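Local structure of proteasome assembly chaperone family protein (Pyrococcus furiosus DSM 3638, 3WZ2) at residues B[138-143]-B[148-153]; B[37-42]-B[209-214]; B[86-91]-B[227-232]. The protein is an archaeal homolog of proteasome-assembly chaperones that probably acts on the proteasome as an assembly factor or activator. All blocks are in the same frame, centred on the assembly; numbering follows the deposited sequence.

Contact 1 of 3, residues B[138-143]-B[148-153]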
# COMPACT_ATOMS: atom_id res chain seq x y z
N GLU B 138 -3.79 35.15 -23.75
CA GLU B 138 -4.38 35.02 -25.07
C GLU B 138 -5.73 34.26 -25.07
O GLU B 138 -6.68 34.68 -25.73
CB GLU B 138 -3.43 34.31 -26.06
CG GLU B 138 -3.95 34.37 -27.51
CD GLU B 138 -2.97 33.84 -28.56
OE1 GLU B 138 -3.22 32.75 -29.14
OE2 GLU B 138 -1.94 34.52 -28.81
N GLU B 139 -5.79 33.15 -24.34
CA GLU B 139 -7.03 32.37 -24.26
C GLU B 139 -8.04 33.11 -23.42
O GLU B 139 -9.23 33.04 -23.68
CB GLU B 139 -6.76 30.96 -23.70
CG GLU B 139 -6.10 30.05 -24.73
CD GLU B 139 -4.63 30.36 -24.94
OE1 GLU B 139 -3.88 30.36 -23.95
OE2 GLU B 139 -4.23 30.61 -26.09
N ASN B 140 -7.59 33.80 -22.38
CA ASN B 140 -8.52 34.59 -21.60
C ASN B 140 -9.18 35.63 -22.54
O ASN B 140 -10.37 35.90 -22.42
CB ASN B 140 -7.84 35.34 -20.44
CG ASN B 140 -7.63 34.53 -19.20
OD1 ASN B 140 -7.08 35.01 -18.17
ND2 ASN B 140 -8.10 33.33 -19.23
N LYS B 141 -8.41 36.24 -23.42
CA LYS B 141 -8.94 37.28 -24.32
C LYS B 141 -9.93 36.69 -25.29
O LYS B 141 -10.96 37.29 -25.52
CB LYS B 141 -7.82 38.03 -25.06
CG LYS B 141 -7.01 38.90 -24.10
CD LYS B 141 -5.72 39.55 -24.65
CE LYS B 141 -5.94 40.39 -25.88
NZ LYS B 141 -4.81 41.34 -26.10
N GLU B 142 -9.64 35.51 -25.83
CA GLU B 142 -10.62 34.82 -26.64
C GLU B 142 -11.94 34.61 -25.91
O GLU B 142 -13.01 34.82 -26.49
CB GLU B 142 -10.12 33.48 -27.08
CG GLU B 142 -9.06 33.56 -28.13
CD GLU B 142 -8.48 32.19 -28.44
OE1 GLU B 142 -9.27 31.19 -28.39
OE2 GLU B 142 -7.25 32.16 -28.71
N LEU B 143 -11.88 34.16 -24.67
CA LEU B 143 -13.08 33.92 -23.91
C LEU B 143 -13.84 35.22 -23.67
O LEU B 143 -15.07 35.22 -23.76
CB LEU B 143 -12.79 33.20 -22.58
CG LEU B 143 -12.34 31.74 -22.72
CD1 LEU B 143 -11.64 31.28 -21.43
CD2 LEU B 143 -13.49 30.81 -23.07
N VAL B 148 -17.68 35.63 -22.24
CA VAL B 148 -17.58 34.74 -21.09
C VAL B 148 -16.77 35.48 -20.00
O VAL B 148 -15.71 35.97 -20.27
CB VAL B 148 -16.88 33.44 -21.46
CG1 VAL B 148 -16.70 32.53 -20.23
CG2 VAL B 148 -17.66 32.70 -22.53
N LYS B 149 -17.27 35.52 -18.78
CA LYS B 149 -16.54 36.09 -17.67
C LYS B 149 -15.38 35.20 -17.29
O LYS B 149 -15.57 33.99 -17.14
CB LYS B 149 -17.43 36.17 -16.41
CG LYS B 149 -18.62 37.09 -16.52
CD LYS B 149 -18.57 38.27 -15.56
CE LYS B 149 -19.75 39.21 -15.83
NZ LYS B 149 -19.38 40.24 -16.85
N ILE B 150 -14.25 35.83 -16.97
CA ILE B 150 -13.05 35.15 -16.53
C ILE B 150 -13.06 34.96 -15.04
O ILE B 150 -13.22 35.89 -14.30
CB ILE B 150 -11.80 35.94 -16.92
CG1 ILE B 150 -11.76 36.14 -18.44
CG2 ILE B 150 -10.53 35.28 -16.42
CD1 ILE B 150 -11.87 34.88 -19.27
N LEU B 151 -12.92 33.71 -14.60
CA LEU B 151 -12.72 33.44 -13.21
C LEU B 151 -11.40 34.05 -12.73
O LEU B 151 -10.34 33.77 -13.31
CB LEU B 151 -12.71 31.93 -12.99
CG LEU B 151 -12.70 31.45 -11.53
CD1 LEU B 151 -13.91 31.94 -10.75
CD2 LEU B 151 -12.61 29.93 -11.49
N LYS B 152 -11.45 34.84 -11.67
CA LYS B 152 -10.27 35.55 -11.19
C LYS B 152 -9.56 34.76 -10.09
O LYS B 152 -8.33 34.67 -10.09
CB LYS B 152 -10.64 36.94 -10.69
CG LYS B 152 -11.09 37.88 -11.80
CD LYS B 152 -10.05 38.01 -12.91
CE LYS B 152 -10.29 39.28 -13.72
NZ LYS B 152 -10.04 39.04 -15.16
N TYR B 153 -10.34 34.17 -9.20
CA TYR B 153 -9.83 33.47 -8.03
C TYR B 153 -10.69 32.25 -7.86
O TYR B 153 -11.90 32.33 -7.97
CB TYR B 153 -9.90 34.32 -6.75
CG TYR B 153 -8.89 35.46 -6.75
CD1 TYR B 153 -7.56 35.23 -6.40
CD2 TYR B 153 -9.27 36.77 -7.13
CE1 TYR B 153 -6.62 36.27 -6.42
CE2 TYR B 153 -8.34 37.81 -7.14
CZ TYR B 153 -7.01 37.55 -6.78
OH TYR B 153 -6.09 38.57 -6.80

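Contact 2 of 3, residues B[37-42]-B[209-214]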
# COMPACT_ATOMS: atom_id res chain seq x y z
N ALA B 37 -20.61 16.44 -22.00
CA ALA B 37 -19.77 15.74 -22.98
C ALA B 37 -20.47 14.55 -23.57
O ALA B 37 -20.33 14.30 -24.77
CB ALA B 37 -18.45 15.31 -22.34
N ASN B 38 -21.21 13.84 -22.74
CA ASN B 38 -22.05 12.73 -23.23
C ASN B 38 -23.14 13.21 -24.17
O ASN B 38 -23.31 12.65 -25.25
CB ASN B 38 -22.67 11.96 -22.09
CG ASN B 38 -21.71 10.93 -21.50
OD1 ASN B 38 -21.56 9.84 -22.05
ND2 ASN B 38 -21.01 11.29 -20.42
N PHE B 39 -23.78 14.31 -23.82
CA PHE B 39 -24.74 14.91 -24.72
C PHE B 39 -24.11 15.27 -26.04
O PHE B 39 -24.62 14.94 -27.10
CB PHE B 39 -25.36 16.13 -24.09
CG PHE B 39 -26.45 16.73 -24.92
CD1 PHE B 39 -27.60 15.99 -25.19
CD2 PHE B 39 -26.34 18.00 -25.43
CE1 PHE B 39 -28.61 16.52 -25.94
CE2 PHE B 39 -27.36 18.54 -26.20
CZ PHE B 39 -28.49 17.79 -26.45
N LEU B 40 -22.98 15.98 -26.02
CA LEU B 40 -22.38 16.36 -27.28
C LEU B 40 -21.96 15.21 -28.15
O LEU B 40 -22.03 15.31 -29.37
CB LEU B 40 -21.16 17.24 -27.09
CG LEU B 40 -21.48 18.67 -26.71
CD1 LEU B 40 -20.29 19.30 -26.00
CD2 LEU B 40 -21.82 19.45 -27.96
N ALA B 41 -21.44 14.15 -27.54
CA ALA B 41 -20.94 13.05 -28.34
C ALA B 41 -22.10 12.38 -29.08
O ALA B 41 -21.96 11.99 -30.23
CB ALA B 41 -20.25 12.05 -27.45
N LYS B 42 -23.23 12.27 -28.39
CA LYS B 42 -24.45 11.71 -28.97
C LYS B 42 -25.07 12.63 -30.01
O LYS B 42 -25.36 12.20 -31.11
CB LYS B 42 -25.45 11.38 -27.87
CG LYS B 42 -26.80 10.91 -28.37
CD LYS B 42 -27.75 10.62 -27.22
CE LYS B 42 -27.53 9.19 -26.73
NZ LYS B 42 -28.14 8.92 -25.40
N GLU B 209 -32.13 21.82 -26.29
CA GLU B 209 -33.52 21.53 -25.92
C GLU B 209 -33.76 20.08 -25.53
O GLU B 209 -34.42 19.81 -24.53
CB GLU B 209 -34.49 21.98 -27.02
CG GLU B 209 -34.60 23.50 -27.15
CD GLU B 209 -35.22 24.18 -25.92
OE1 GLU B 209 -36.25 23.67 -25.41
OE2 GLU B 209 -34.68 25.22 -25.45
N PRO B 210 -33.17 19.12 -26.27
CA PRO B 210 -33.32 17.73 -25.82
C PRO B 210 -32.73 17.41 -24.42
O PRO B 210 -33.23 16.55 -23.69
CB PRO B 210 -32.60 16.92 -26.92
CG PRO B 210 -32.54 17.83 -28.08
CD PRO B 210 -32.42 19.21 -27.53
N LEU B 211 -31.70 18.15 -24.03
CA LEU B 211 -31.12 18.03 -22.68
C LEU B 211 -32.04 18.59 -21.62
O LEU B 211 -32.20 18.00 -20.55
CB LEU B 211 -29.81 18.83 -22.61
CG LEU B 211 -28.73 18.50 -21.59
CD1 LEU B 211 -28.68 17.01 -21.35
CD2 LEU B 211 -27.32 19.08 -21.82
N LEU B 212 -32.58 19.78 -21.87
CA LEU B 212 -33.49 20.40 -20.92
C LEU B 212 -34.77 19.54 -20.80
O LEU B 212 -35.34 19.46 -19.73
CB LEU B 212 -33.83 21.83 -21.32
CG LEU B 212 -32.63 22.81 -21.36
CD1 LEU B 212 -33.07 24.16 -21.90
CD2 LEU B 212 -31.99 22.97 -19.99
N LYS B 213 -35.17 18.92 -21.90
CA LYS B 213 -36.37 18.09 -21.96
C LYS B 213 -36.24 16.85 -21.06
O LYS B 213 -37.20 16.45 -20.37
CB LYS B 213 -36.67 17.69 -23.43
CG LYS B 213 -37.30 16.30 -23.59
CD LYS B 213 -38.09 16.15 -24.90
CE LYS B 213 -39.51 15.67 -24.62
NZ LYS B 213 -40.30 15.44 -25.86
N GLU B 214 -35.05 16.30 -21.01
CA GLU B 214 -34.81 15.12 -20.20
C GLU B 214 -34.11 15.42 -18.89
O GLU B 214 -33.67 14.50 -18.21
CB GLU B 214 -33.99 14.13 -20.96
CG GLU B 214 -34.57 13.71 -22.29
CD GLU B 214 -33.60 12.80 -23.09
OE1 GLU B 214 -32.69 12.15 -22.49
OE2 GLU B 214 -33.71 12.77 -24.35

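Contact 3 of 3, residues B[86-91]-B[227-232]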
# COMPACT_ATOMS: atom_id res chain seq x y z
N ASP B 86 -16.76 6.97 -17.16
CA ASP B 86 -17.88 6.54 -16.35
C ASP B 86 -17.52 6.12 -14.93
O ASP B 86 -18.41 5.76 -14.17
CB ASP B 86 -18.64 5.43 -17.09
CG ASP B 86 -19.47 5.98 -18.27
OD1 ASP B 86 -20.04 7.08 -18.13
OD2 ASP B 86 -19.52 5.35 -19.34
N ILE B 87 -16.26 6.25 -14.53
CA ILE B 87 -15.84 5.95 -13.17
C ILE B 87 -15.02 7.15 -12.66
O ILE B 87 -14.44 7.89 -13.46
CB ILE B 87 -15.04 4.63 -13.12
CG1 ILE B 87 -13.94 4.66 -14.15
CG2 ILE B 87 -15.96 3.48 -13.49
CD1 ILE B 87 -12.97 3.51 -14.02
N PHE B 88 -15.01 7.36 -11.36
CA PHE B 88 -14.29 8.52 -10.79
C PHE B 88 -13.05 7.90 -10.21
O PHE B 88 -13.12 7.06 -9.36
CB PHE B 88 -15.13 9.35 -9.76
CG PHE B 88 -14.40 10.60 -9.18
CD1 PHE B 88 -14.59 11.88 -9.74
CD2 PHE B 88 -13.57 10.50 -8.05
CE1 PHE B 88 -13.94 13.00 -9.20
CE2 PHE B 88 -12.92 11.61 -7.51
CZ PHE B 88 -13.10 12.86 -8.09
N LEU B 89 -11.91 8.32 -10.73
CA LEU B 89 -10.67 7.62 -10.57
C LEU B 89 -9.83 8.28 -9.49
O LEU B 89 -10.03 9.43 -9.18
CB LEU B 89 -9.92 7.62 -11.89
CG LEU B 89 -10.53 6.69 -12.95
CD1 LEU B 89 -9.71 6.72 -14.21
CD2 LEU B 89 -10.61 5.24 -12.44
N PRO B 90 -8.89 7.54 -8.93
CA PRO B 90 -8.04 8.15 -7.91
C PRO B 90 -7.01 9.12 -8.48
O PRO B 90 -6.70 9.05 -9.67
CB PRO B 90 -7.34 6.93 -7.26
CG PRO B 90 -7.45 5.84 -8.27
CD PRO B 90 -8.73 6.09 -9.02
N PRO B 91 -6.52 10.04 -7.63
CA PRO B 91 -5.79 11.22 -8.04
C PRO B 91 -4.52 10.92 -8.84
O PRO B 91 -4.28 11.56 -9.87
CB PRO B 91 -5.40 11.90 -6.71
CG PRO B 91 -5.87 10.98 -5.62
CD PRO B 91 -6.92 10.12 -6.21
N GLU B 227 -23.71 10.14 -6.06
CA GLU B 227 -23.50 9.65 -4.69
C GLU B 227 -22.19 8.89 -4.57
O GLU B 227 -21.37 9.20 -3.72
CB GLU B 227 -24.67 8.71 -4.33
CG GLU B 227 -25.29 8.89 -2.98
CD GLU B 227 -25.40 10.34 -2.56
OE1 GLU B 227 -26.00 11.12 -3.33
OE2 GLU B 227 -24.89 10.70 -1.47
N GLN B 228 -22.01 7.90 -5.44
CA GLN B 228 -20.74 7.21 -5.64
C GLN B 228 -19.57 8.20 -5.65
O GLN B 228 -18.59 8.02 -4.94
CB GLN B 228 -20.73 6.46 -6.98
CG GLN B 228 -20.95 4.95 -7.01
CD GLN B 228 -22.05 4.41 -6.09
OE1 GLN B 228 -21.93 4.51 -4.87
NE2 GLN B 228 -23.10 3.81 -6.67
N MET B 229 -19.67 9.20 -6.52
CA MET B 229 -18.57 10.11 -6.78
C MET B 229 -18.21 10.88 -5.53
O MET B 229 -17.02 11.03 -5.21
CB MET B 229 -18.90 11.08 -7.92
CG MET B 229 -17.89 12.21 -8.09
SD MET B 229 -18.39 13.55 -9.18
CE MET B 229 -19.67 14.35 -8.22
N GLU B 230 -19.22 11.37 -4.81
CA GLU B 230 -18.99 12.16 -3.58
C GLU B 230 -18.34 11.31 -2.49
O GLU B 230 -17.45 11.78 -1.78
CB GLU B 230 -20.29 12.77 -3.05
CG GLU B 230 -20.90 13.83 -3.96
CD GLU B 230 -20.30 15.22 -3.77
OE1 GLU B 230 -19.08 15.41 -4.01
OE2 GLU B 230 -21.08 16.11 -3.38
N GLU B 231 -18.77 10.06 -2.38
CA GLU B 231 -18.13 9.13 -1.45
C GLU B 231 -16.64 8.95 -1.76
O GLU B 231 -15.79 9.15 -0.88
CB GLU B 231 -18.88 7.78 -1.38
CG GLU B 231 -19.91 7.81 -0.28
CD GLU B 231 -20.42 6.44 0.12
OE1 GLU B 231 -19.79 5.81 1.00
OE2 GLU B 231 -21.45 6.01 -0.44
N ALA B 232 -16.33 8.67 -3.02
CA ALA B 232 -14.95 8.53 -3.46
C ALA B 232 -14.12 9.81 -3.23
O ALA B 232 -12.95 9.73 -2.91
CB ALA B 232 -14.89 8.10 -4.92

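Contact 1 of 3, residues B[138-143]-B[148-153]
The I150 side chain lies against the inner side of the helical segment 138-143, its CD1 methyl settled between N140 and L143. CD1 is 3.6 Å from N140 O and 3.8 Å from L143 CB, so this one methyl meets both the helix backbone and the root of a leucine. With CG1 anti to the carbonyl carbon (chi1 -59°), this longer branch of the isoleucine is turned to the helix. The other branch, CG2, runs obliquely beneath the N140 side chain, 4.1 Å from N140 CG. L143 continues the apolar row toward V148, the two CB atoms being 4.2 Å apart. Here the chain has only just turned round: V148 N donates to L143 O at 3.0 Å with an N-H...O angle of 158°. V148 CB, only 3.4 Å from L143 O, helps to bury the same carbonyl.

This is the second half of a beta-alpha-beta crossover, in which helix 137-145 links strand 130-134 to the short parallel strand 149-150, outermost in this chain's mixed sheet. Between helix and returning strand themselves there is one backbone bond and a few side chains, all four touching residues being buried. G132 bonds to the backbones of K149 and L151 on the sheet side, while L143 also packs on Y175 and L177. N140 reaches I133 and, in the second subunit, G66. With N140 cut back to an alanine, I150 CG2 would probably lose its cover and a gap open toward G66 of that neighbouring subunit. Elsewhere on the helix, E138, E139 and E142 all form salt bridges to K173.

Contact 2 of 3, residues B[37-42]-B[209-214]
A CH-pi contact joins two helices on one side of the mixed sheet of this PAC2-family fold: F39, from helix 32-43, offers its ring to L211 of the short helix 209-213. L211 CB sits over the middle of one ring face, 4.2 Å from the F39 centroid and 9° off the ring normal. The leucine's CD2 methyl lies over the same ring, 3.9 Å from F39 CD2. P210 takes a different position, bringing its CB near the ring plane at the edge, 4.1 Å from F39 CE1, and its side chain crosses that of F39 at about a right angle. The ring reaches across to helix 209-213 because F39 CG stands anti to the backbone N (chi1 -175°), which carries it outward from its own helix. No hydrogen bond crosses the contact, which depends on shape and dispersion. Beneath it, A37 and L40 rest on I82 of strand 80-85, and L40 and L211 both touch helix 188-202, through L198 and A192 respectively. At the far rim of the ring the backbone takes part as well, with L211 N 4.0 Å from both F39 CE1 and F39 CZ.

Contact 3 of 3, residues B[86-91]-B[227-232]
An extended piece of loop at F88 passes helix 223-235, bringing F88 CA to 6.1 Å from M229 CA, near enough for one aromatic side chain to make the contact. The F88 ring carries the whole contact on its side, with CG anti to the backbone N (chi1 -178°) and the ring resting against M229 and A232, which lie three places apart and so on one helical face; both come to the same side of its plane, obliquely. M229 comes closest: its CG methylene is 3.7 Å from F88 CD1. Its chain, extended as far as SD, then bends at chi3 (70°). The sulfur is 5.0 Å from the F88 ring centroid and 44° off the normal, an oblique Met-aromatic contact. A232 adds its methyl near the other ortho carbon, CB lying 4.2 Å from F88 CD2. The small alanine and the flexible thioether thus illustrate how a helix can receive a flat ring without any polar bond across the contact.

Around this point, F88 also touches P27, the preceding I87 packs on I57, P58 and L72, and P91 packs on P59 of the second subunit. L89 faces away from the C-terminal helix and meets L72, V94 and I97, so the loop lies between helix 223-235, within the predicted coiled coil, on one side and strand 72-77 with helix 91-107 on the other.

From the N terminus, the chain first passes 37-42, the opening half of contact 2, and then 86-91, the opening half of contact 3. Contact 1 follows and is completed locally, 148-153 returning to 138-143 after four intervening residues; it is nested inside both longer loops. Contact 2 closes at 209-214 and contact 3 at 227-232, so these two cross. Their nearest atoms are about 5 Å apart, without touching, and together they tie successive parts of the helical C-terminal region to an early helix and to the loop after strand 80-85. Contact 1 stands apart at strand 149-150, outermost in this chain's mixed sheet at the other end from 11-13, its centre 26 Å from that of contact 2.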